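Local atomic coordinates of flavohemoprotein (Vibrio cholerae O1 biovar El Tor, PDB entry 4EH1), a protein that probably detoxifies nitric oxide by converting it to nitrate with oxygen and NAD(P)H, its reductase part, present here, carrying FAD. Residues G83-S86 against H87-N91; Q130-L133 against H134-K138. One frame throughout, in Å; residues are numbered along the deposited sequence.

Contact 1: G83-S86 against H87-N91; sequences GLVS and HYLHN. With FAD (flavin-adenine dinucleotide), chain C.
Gly83 O accepts the backbone N-H of His87 in the first turn of helix 84-92, with Gly83 at the N-cap, and the i to i+4 ladder continues through Tyr88 N to Leu84 O, Leu89 N to Val85 O and His90 N to Ser86 O. These bonds use the N-H groups from His87 onward; those before them point out of the helix start toward the FAD pyrophosphate. Leu84 N reaches FAD O2A at 2.9 Å, nearly straight at 170°, Val85 N gives its hydrogen to FAD O1P, and Ser86 N bonds FAD O2P. Ser86 OG adds a second bond to that same FAD O2P at 2.8 Å; its chi1 of 59°, which sets OG between backbone N and carbonyl carbon, turns the hydroxyl the same way as the N-H. OG also bonds Glu75 N. Glycine suits position 83 because, having no side chain, it lets its CA come to 3.0 Å from FAD O3P.

Two imidazoles each turn a CD2 edge to a carbonyl of the preceding turn while NE2 bonds a backbone oxygen outside the helix, and histidine suits because one flat ring serves both. His87 CD2 lies 3.0 Å from Gly83 O, with NE2 on Glu75 O; His90 sets CD2 beside Ser86 O and NE2 on Val72 O.

On the apolar side, Val85 CG1 meets Leu89 CD1 at 4.0 Å, the two branched chains side by side against Tyr57. Phosphates held at a helix N-terminus by backbone N-H groups, where the helix dipole probably helps offset their charge, mark the FAD pyrophosphate site of this ferredoxin reductase-like flavin domain.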
ATOM      1  N   GLY A  83      16.605   1.926  -9.160  1.00 29.46           N
ATOM      2  CA  GLY A  83      17.090   2.940  -8.231  1.00 25.06           C
ATOM      3  C   GLY A  83      17.180   2.335  -6.849  1.00 24.99           C
ATOM      4  O   GLY A  83      16.223   1.699  -6.372  1.00 29.72           O
ATOM      5  N   LEU A  84      18.324   2.531  -6.219  1.00 27.20           N
ATOM      6  CA  LEU A  84      18.682   1.857  -4.975  1.00 32.68           C
ATOM      7  C   LEU A  84      17.750   2.156  -3.808  1.00 32.44           C
ATOM      8  O   LEU A  84      17.219   1.237  -3.198  1.00 31.06           O
ATOM      9  CB  LEU A  84      20.096   2.237  -4.559  1.00 39.82           C
ATOM     10  CG  LEU A  84      21.181   1.174  -4.725  1.00 51.50           C
ATOM     11  CD1 LEU A  84      21.165   0.562  -6.120  1.00 52.79           C
ATOM     12  CD2 LEU A  84      22.522   1.817  -4.447  1.00 56.19           C
ATOM     13  N   VAL A  85      17.568   3.437  -3.501  1.00 30.59           N
ATOM     14  CA  VAL A  85      16.777   3.823  -2.341  1.00 29.14           C
ATOM     15  C   VAL A  85      15.303   3.582  -2.577  1.00 27.44           C
ATOM     16  O   VAL A  85      14.600   3.069  -1.671  1.00 25.39           O
ATOM     17  CB  VAL A  85      17.004   5.290  -1.939  1.00 29.98           C
ATOM     18  CG1 VAL A  85      15.979   5.729  -0.867  1.00 22.98           C
ATOM     19  CG2 VAL A  85      18.444   5.496  -1.458  1.00 24.92           C
ATOM     20  N   SER A  86      14.827   3.934  -3.779  1.00 25.28           N
ATOM     21  CA  SER A  86      13.393   3.762  -4.068  1.00 25.45           C
ATOM     22  C   SER A  86      13.002   2.277  -3.996  1.00 29.63           C
ATOM     23  O   SER A  86      11.953   1.934  -3.452  1.00 30.29           O
ATOM     24  CB  SER A  86      12.957   4.412  -5.400  1.00 24.88           C
ATOM     25  OG  SER A  86      13.646   3.907  -6.531  1.00 28.04           O
ATOM     26  N   HIS A  87      13.872   1.393  -4.482  1.00 25.33           N
ATOM     27  CA  HIS A  87      13.530  -0.027  -4.457  1.00 27.80           C
ATOM     28  C   HIS A  87      13.649  -0.544  -3.038  1.00 30.57           C
ATOM     29  O   HIS A  87      12.902  -1.411  -2.621  1.00 31.95           O
ATOM     30  CB  HIS A  87      14.376  -0.846  -5.451  1.00 28.68           C
ATOM     31  CG  HIS A  87      13.914  -0.688  -6.867  1.00 39.93           C
ATOM     32  ND1 HIS A  87      13.260  -1.690  -7.557  1.00 42.96           N
ATOM     33  CD2 HIS A  87      13.931   0.386  -7.692  1.00 38.95           C
ATOM     34  CE1 HIS A  87      12.928  -1.252  -8.759  1.00 40.73           C
ATOM     35  NE2 HIS A  87      13.328   0.003  -8.869  1.00 44.77           N
ATOM     36  N   TYR A  88      14.591   0.007  -2.292  1.00 28.67           N
ATOM     37  CA  TYR A  88      14.771  -0.452  -0.941  1.00 31.78           C
ATOM     38  C   TYR A  88      13.534  -0.178  -0.090  1.00 29.27           C
ATOM     39  O   TYR A  88      13.101  -1.039   0.650  1.00 31.55           O
ATOM     40  CB  TYR A  88      15.968   0.212  -0.309  1.00 30.78           C
ATOM     41  CG  TYR A  88      16.212  -0.293   1.084  1.00 28.45           C
ATOM     42  CD1 TYR A  88      16.745  -1.560   1.292  1.00 35.05           C
ATOM     43  CD2 TYR A  88      15.895   0.483   2.187  1.00 28.15           C
ATOM     44  CE1 TYR A  88      16.976  -2.039   2.557  1.00 38.05           C
ATOM     45  CE2 TYR A  88      16.126   0.014   3.483  1.00 30.57           C
ATOM     46  CZ  TYR A  88      16.670  -1.251   3.649  1.00 38.44           C
ATOM     47  OH  TYR A  88      16.912  -1.726   4.914  1.00 44.35           O
ATOM     48  N   LEU A  89      13.009   1.034  -0.209  1.00 30.55           N
ATOM     49  CA  LEU A  89      11.807   1.474   0.480  1.00 27.53           C
ATOM     50  C   LEU A  89      10.593   0.627   0.112  1.00 33.01           C
ATOM     51  O   LEU A  89       9.913   0.111   1.011  1.00 25.33           O
ATOM     52  CB  LEU A  89      11.517   2.941   0.164  1.00 23.46           C
ATOM     53  CG  LEU A  89      12.516   3.909   0.787  1.00 29.54           C
ATOM     54  CD1 LEU A  89      12.205   5.329   0.370  1.00 23.08           C
ATOM     55  CD2 LEU A  89      12.541   3.759   2.324  1.00 30.83           C
ATOM     56  N   HIS A  90      10.317   0.526  -1.198  1.00 27.58           N
ATOM     57  CA  HIS A  90       9.245  -0.320  -1.717  1.00 31.58           C
ATOM     58  C   HIS A  90       9.381  -1.783  -1.245  1.00 30.02           C
ATOM     59  O   HIS A  90       8.443  -2.352  -0.707  1.00 29.00           O
ATOM     60  CB  HIS A  90       9.199  -0.286  -3.267  1.00 31.18           C
ATOM     61  CG  HIS A  90       8.466   0.892  -3.829  1.00 24.90           C
ATOM     62  ND1 HIS A  90       7.282   0.766  -4.528  1.00 27.42           N
ATOM     63  CD2 HIS A  90       8.737   2.224  -3.790  1.00 25.65           C
ATOM     64  CE1 HIS A  90       6.852   1.961  -4.893  1.00 23.47           C
ATOM     65  NE2 HIS A  90       7.717   2.865  -4.461  1.00 24.25           N
ATOM     66  N   ASN A  91      10.558  -2.374  -1.404  1.00 26.18           N
ATOM     67  CA  ASN A  91      10.698  -3.811  -1.165  1.00 29.04           C
ATOM     68  C   ASN A  91      11.000  -4.240   0.255  1.00 34.78           C
ATOM     69  O   ASN A  91      10.646  -5.338   0.634  1.00 38.20           O
ATOM     70  CB  ASN A  91      11.763  -4.419  -2.088  1.00 31.38           C
ATOM     71  CG  ASN A  91      11.387  -4.300  -3.557  1.00 41.17           C
ATOM     72  OD1 ASN A  91      10.208  -4.276  -3.897  1.00 44.09           O
ATOM     73  ND2 ASN A  91      12.383  -4.206  -4.427  1.00 45.64           N
TER
HETATM   74  PA  FAD C 301      19.437   5.882  -7.797  1.00 29.10           P
HETATM   75  O1A FAD C 301      19.990   7.092  -7.265  1.00 24.76           O
HETATM   76  O2A FAD C 301      19.957   4.601  -7.463  1.00 20.05           O
HETATM   77  O5B FAD C 301      19.538   5.983  -9.336  1.00 27.54           O
HETATM   78  C5B FAD C 301      19.433   7.223  -9.987  1.00 35.66           C
HETATM   79  C4B FAD C 301      19.387   7.113 -11.501  1.00 42.52           C
HETATM   80  O4B FAD C 301      20.655   6.785 -12.034  1.00 40.60           O
HETATM   81  C3B FAD C 301      18.446   6.015 -11.895  1.00 49.74           C
HETATM   82  O3B FAD C 301      17.811   6.391 -13.090  1.00 56.93           O
HETATM   83  C2B FAD C 301      19.344   4.857 -12.164  1.00 42.70           C
HETATM   84  O2B FAD C 301      18.731   4.076 -13.142  1.00 47.02           O
HETATM   85  C1B FAD C 301      20.619   5.505 -12.617  1.00 41.42           C
HETATM   86  N9A FAD C 301      21.752   4.721 -12.137  1.00 42.10           N
HETATM   87  C8A FAD C 301      21.933   4.262 -10.918  1.00 49.58           C
HETATM   88  N7A FAD C 301      23.065   3.563 -10.827  1.00 50.53           N
HETATM   89  C5A FAD C 301      23.617   3.569 -12.018  1.00 44.76           C
HETATM   90  C6A FAD C 301      24.825   3.004 -12.600  1.00 45.76           C
HETATM   91  N6A FAD C 301      25.685   2.285 -11.865  1.00 43.63           N
HETATM   92  N1A FAD C 301      25.019   3.231 -13.886  1.00 40.74           N
HETATM   93  C2A FAD C 301      24.180   3.940 -14.607  1.00 40.12           C
HETATM   94  N3A FAD C 301      23.069   4.477 -14.149  1.00 42.16           N
HETATM   95  C4A FAD C 301      22.738   4.323 -12.882  1.00 40.78           C
HETATM   96  N1  FAD C 301      11.279  11.072  -5.628  1.00 22.54           N
HETATM   97  C2  FAD C 301      10.086  10.590  -5.288  1.00 32.03           C
HETATM   98  O2  FAD C 301       9.839   9.439  -5.545  1.00 24.52           O
HETATM   99  N3  FAD C 301       9.158  11.298  -4.668  1.00 23.99           N
HETATM  100  C4  FAD C 301       9.341  12.538  -4.330  1.00 25.79           C
HETATM  101  O4  FAD C 301       8.456  13.124  -3.762  1.00 22.99           O
HETATM  102  C4X FAD C 301      10.625  13.154  -4.682  1.00 24.51           C
HETATM  103  N5  FAD C 301      10.892  14.407  -4.396  1.00 31.42           N
HETATM  104  C5X FAD C 301      12.048  14.946  -4.730  1.00 27.16           C
HETATM  105  C6  FAD C 301      12.269  16.247  -4.413  1.00 32.02           C
HETATM  106  C7  FAD C 301      13.449  16.839  -4.745  1.00 31.02           C
HETATM  107  C7M FAD C 301      13.693  18.260  -4.406  1.00 23.45           C
HETATM  108  C8  FAD C 301      14.482  16.075  -5.426  1.00 28.12           C
HETATM  109  C8M FAD C 301      15.757  16.751  -5.759  1.00 30.66           C
HETATM  110  C9  FAD C 301      14.270  14.763  -5.745  1.00 30.00           C
HETATM  111  C9A FAD C 301      13.077  14.171  -5.425  1.00 22.76           C
HETATM  112  N10 FAD C 301      12.834  12.844  -5.739  1.00 28.18           N
HETATM  113  C10 FAD C 301      11.604  12.321  -5.376  1.00 23.07           C
HETATM  114  C1' FAD C 301      13.855  12.036  -6.394  1.00 25.42           C
HETATM  115  C2' FAD C 301      14.510  11.110  -5.369  1.00 28.74           C
HETATM  116  O2' FAD C 301      15.207  11.801  -4.355  1.00 25.96           O
HETATM  117  C3' FAD C 301      15.537  10.135  -5.904  1.00 26.37           C
HETATM  118  O3' FAD C 301      16.499  10.782  -6.690  1.00 22.91           O
HETATM  119  C4' FAD C 301      14.958   8.921  -6.606  1.00 28.67           C
HETATM  120  O4' FAD C 301      14.067   8.278  -5.725  1.00 26.45           O
HETATM  121  C5' FAD C 301      16.006   7.936  -7.113  1.00 27.57           C
HETATM  122  O5' FAD C 301      16.801   7.372  -6.113  1.00 25.75           O
HETATM  123  P   FAD C 301      17.256   5.903  -6.105  1.00 28.08           P
HETATM  124  O1P FAD C 301      18.208   5.788  -5.050  1.00 27.35           O
HETATM  125  O2P FAD C 301      16.104   5.086  -6.074  1.00 28.15           O
HETATM  126  O3P FAD C 301      17.920   5.776  -7.494  1.00 22.61           O

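Contact 2: Q130-L133 against H134-K138; sequences QAIL and HTLAK
His134 N to Gln130 O, Thr135 N to Ala131 O, Leu136 N to Ile132 O and Ala137 N to Leu133 O form regular alpha-helical i to i+4 bonds through the last two turns of helix 126-138. Thr135 adds a side-chain bond: OG1 lies anti to its own carbonyl carbon (chi1 -56°), beside the backbone N, and reaches back to Ala131 O at 2.8 Å. Ala131 O thus accepts twice, the hydroxyl and the N-H coming from opposite faces of its carbonyl plane, so the threonine hydroxyl finds a partner in its own helix.

One turn apart, Gln130 and His134 meet through CG and CD2 at 4.1 Å, with amide and ring planes 79° apart. CD2 also comes within 3.2 Å of Gln130 O. Their polar ends share a partner on helix 159-169: Gln130 NE2 and His134 NE2 both bond Glu161 OE1, and Gln130 NE2 bonds Thr162 OG1 too.

Ile132 and Leu136 run side by side, CG2 against CD1 at 3.8 Å, a buried apolar pair, for which branched hydrocarbon residues are apt. Leu136 rests on Val144 of strand 144-150, while Leu133 packs on Tyr146 of that strand and on Leu165. The small Ala137 also meets Leu165, and His134 stacks on His61, placing this helix of the beta-alpha-beta unit 117-150 between its sheet, helix 159-169 and the flavin domain.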
ATOM      1  N   GLN A 130       0.325  17.501  -4.163  1.00 29.35           N
ATOM      2  CA  GLN A 130      -0.643  16.942  -3.229  1.00 32.17           C
ATOM      3  C   GLN A 130      -0.639  17.629  -1.839  1.00 22.22           C
ATOM      4  O   GLN A 130      -1.700  17.809  -1.227  1.00 22.45           O
ATOM      5  CB  GLN A 130      -0.436  15.433  -3.087  1.00 28.47           C
ATOM      6  CG  GLN A 130      -1.758  14.677  -2.785  1.00 24.04           C
ATOM      7  CD  GLN A 130      -2.765  14.732  -3.944  1.00 30.37           C
ATOM      8  OE1 GLN A 130      -2.444  15.149  -5.067  1.00 32.72           O
ATOM      9  NE2 GLN A 130      -3.987  14.321  -3.667  1.00 27.30           N
ATOM     10  N   ALA A 131       0.546  17.983  -1.340  1.00 22.41           N
ATOM     11  CA  ALA A 131       0.659  18.721  -0.078  1.00 26.07           C
ATOM     12  C   ALA A 131      -0.029  20.056  -0.253  1.00 26.78           C
ATOM     13  O   ALA A 131      -0.737  20.512   0.625  1.00 28.39           O
ATOM     14  CB  ALA A 131       2.151  18.907   0.348  1.00 19.37           C
ATOM     15  N   ILE A 132       0.158  20.667  -1.417  1.00 30.19           N
ATOM     16  CA  ILE A 132      -0.437  21.968  -1.686  1.00 24.24           C
ATOM     17  C   ILE A 132      -1.963  21.877  -1.784  1.00 31.62           C
ATOM     18  O   ILE A 132      -2.655  22.654  -1.140  1.00 28.26           O
ATOM     19  CB  ILE A 132       0.160  22.616  -2.935  1.00 23.40           C
ATOM     20  CG1 ILE A 132       1.675  22.861  -2.727  1.00 23.65           C
ATOM     21  CG2 ILE A 132      -0.574  23.934  -3.257  1.00 22.85           C
ATOM     22  CD1 ILE A 132       2.396  23.485  -3.936  1.00 25.24           C
ATOM     23  N   LEU A 133      -2.482  20.921  -2.560  1.00 28.93           N
ATOM     24  CA  LEU A 133      -3.917  20.696  -2.574  1.00 26.62           C
ATOM     25  C   LEU A 133      -4.500  20.550  -1.180  1.00 26.41           C
ATOM     26  O   LEU A 133      -5.505  21.171  -0.863  1.00 26.86           O
ATOM     27  CB  LEU A 133      -4.266  19.416  -3.314  1.00 24.75           C
ATOM     28  CG  LEU A 133      -4.187  19.432  -4.831  1.00 32.62           C
ATOM     29  CD1 LEU A 133      -4.466  18.012  -5.363  1.00 21.48           C
ATOM     30  CD2 LEU A 133      -5.151  20.475  -5.417  1.00 29.27           C
ATOM     31  N   HIS A 134      -3.908  19.684  -0.367  1.00 25.44           N
ATOM     32  CA  HIS A 134      -4.461  19.473   0.969  1.00 27.71           C
ATOM     33  C   HIS A 134      -4.448  20.736   1.829  1.00 31.20           C
ATOM     34  O   HIS A 134      -5.400  20.988   2.592  1.00 29.92           O
ATOM     35  CB  HIS A 134      -3.784  18.318   1.697  1.00 25.57           C
ATOM     36  CG  HIS A 134      -4.266  16.973   1.263  1.00 32.44           C
ATOM     37  ND1 HIS A 134      -5.554  16.533   1.500  1.00 32.66           N
ATOM     38  CD2 HIS A 134      -3.634  15.962   0.613  1.00 28.43           C
ATOM     39  CE1 HIS A 134      -5.694  15.307   1.023  1.00 27.74           C
ATOM     40  NE2 HIS A 134      -4.547  14.946   0.465  1.00 33.78           N
ATOM     41  N   THR A 135      -3.390  21.537   1.688  1.00 29.47           N
ATOM     42  CA  THR A 135      -3.270  22.797   2.443  1.00 23.50           C
ATOM     43  C   THR A 135      -4.337  23.795   1.991  1.00 28.69           C
ATOM     44  O   THR A 135      -4.971  24.439   2.813  1.00 26.72           O
ATOM     45  CB  THR A 135      -1.873  23.458   2.263  1.00 22.59           C
ATOM     46  OG1 THR A 135      -0.877  22.516   2.634  1.00 27.75           O
ATOM     47  CG2 THR A 135      -1.739  24.700   3.168  1.00 26.93           C
ATOM     48  N   LEU A 136      -4.535  23.909   0.679  1.00 33.35           N
ATOM     49  CA  LEU A 136      -5.510  24.854   0.148  1.00 31.30           C
ATOM     50  C   LEU A 136      -6.921  24.414   0.503  1.00 28.70           C
ATOM     51  O   LEU A 136      -7.790  25.248   0.653  1.00 27.99           O
ATOM     52  CB  LEU A 136      -5.353  24.999  -1.372  1.00 23.18           C
ATOM     53  CG  LEU A 136      -3.995  25.571  -1.816  1.00 28.11           C
ATOM     54  CD1 LEU A 136      -3.929  25.710  -3.355  1.00 34.42           C
ATOM     55  CD2 LEU A 136      -3.683  26.912  -1.188  1.00 27.73           C
ATOM     56  N   ALA A 137      -7.144  23.101   0.632  1.00 27.16           N
ATOM     57  CA  ALA A 137      -8.464  22.592   1.018  1.00 29.22           C
ATOM     58  C   ALA A 137      -8.779  23.034   2.447  1.00 33.98           C
ATOM     59  O   ALA A 137      -9.847  23.587   2.733  1.00 36.85           O
ATOM     60  CB  ALA A 137      -8.505  21.085   0.929  1.00 26.70           C
ATOM     61  N   LYS A 138      -7.819  22.784   3.324  1.00 28.49           N
ATOM     62  CA  LYS A 138      -7.866  23.193   4.713  1.00 32.37           C
ATOM     63  C   LYS A 138      -8.170  24.694   4.855  1.00 33.54           C
ATOM     64  O   LYS A 138      -8.937  25.098   5.723  1.00 33.61           O
ATOM     65  CB  LYS A 138      -6.532  22.823   5.372  1.00 36.94           C
ATOM     66  CG  LYS A 138      -6.393  23.230   6.819  1.00 53.08           C
ATOM     67  CD  LYS A 138      -5.071  22.738   7.407  1.00 66.59           C
ATOM     68  CE  LYS A 138      -4.905  21.217   7.291  1.00 68.54           C
ATOM     69  NZ  LYS A 138      -3.743  20.713   8.116  1.00 68.28           N
TER

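Overall arrangement
Contact 1 and contact 2 come in series along the chain, each local to one helix, contact 1 including its N-cap, and lie on opposite sides of the chain's centre, their own centres 27 Å apart and their nearest atoms about 15 Å from each other. Contact 1 sits at helix 84-92, which packs on strands 18-25, 39-44 and 53-58 of the six-stranded antiparallel sheet of the FAD-binding domain; contact 2 sits in helix 126-138 of the NAD-binding domain. The first holds the cofactor's phosphates directly. The second lies just beyond residues 123-128, which run from strand 117-122 into this helix and are inferred to bind NADP(+), so the pair samples the two halves through which a reductase of this family passes electrons from NAD(P)H to FAD.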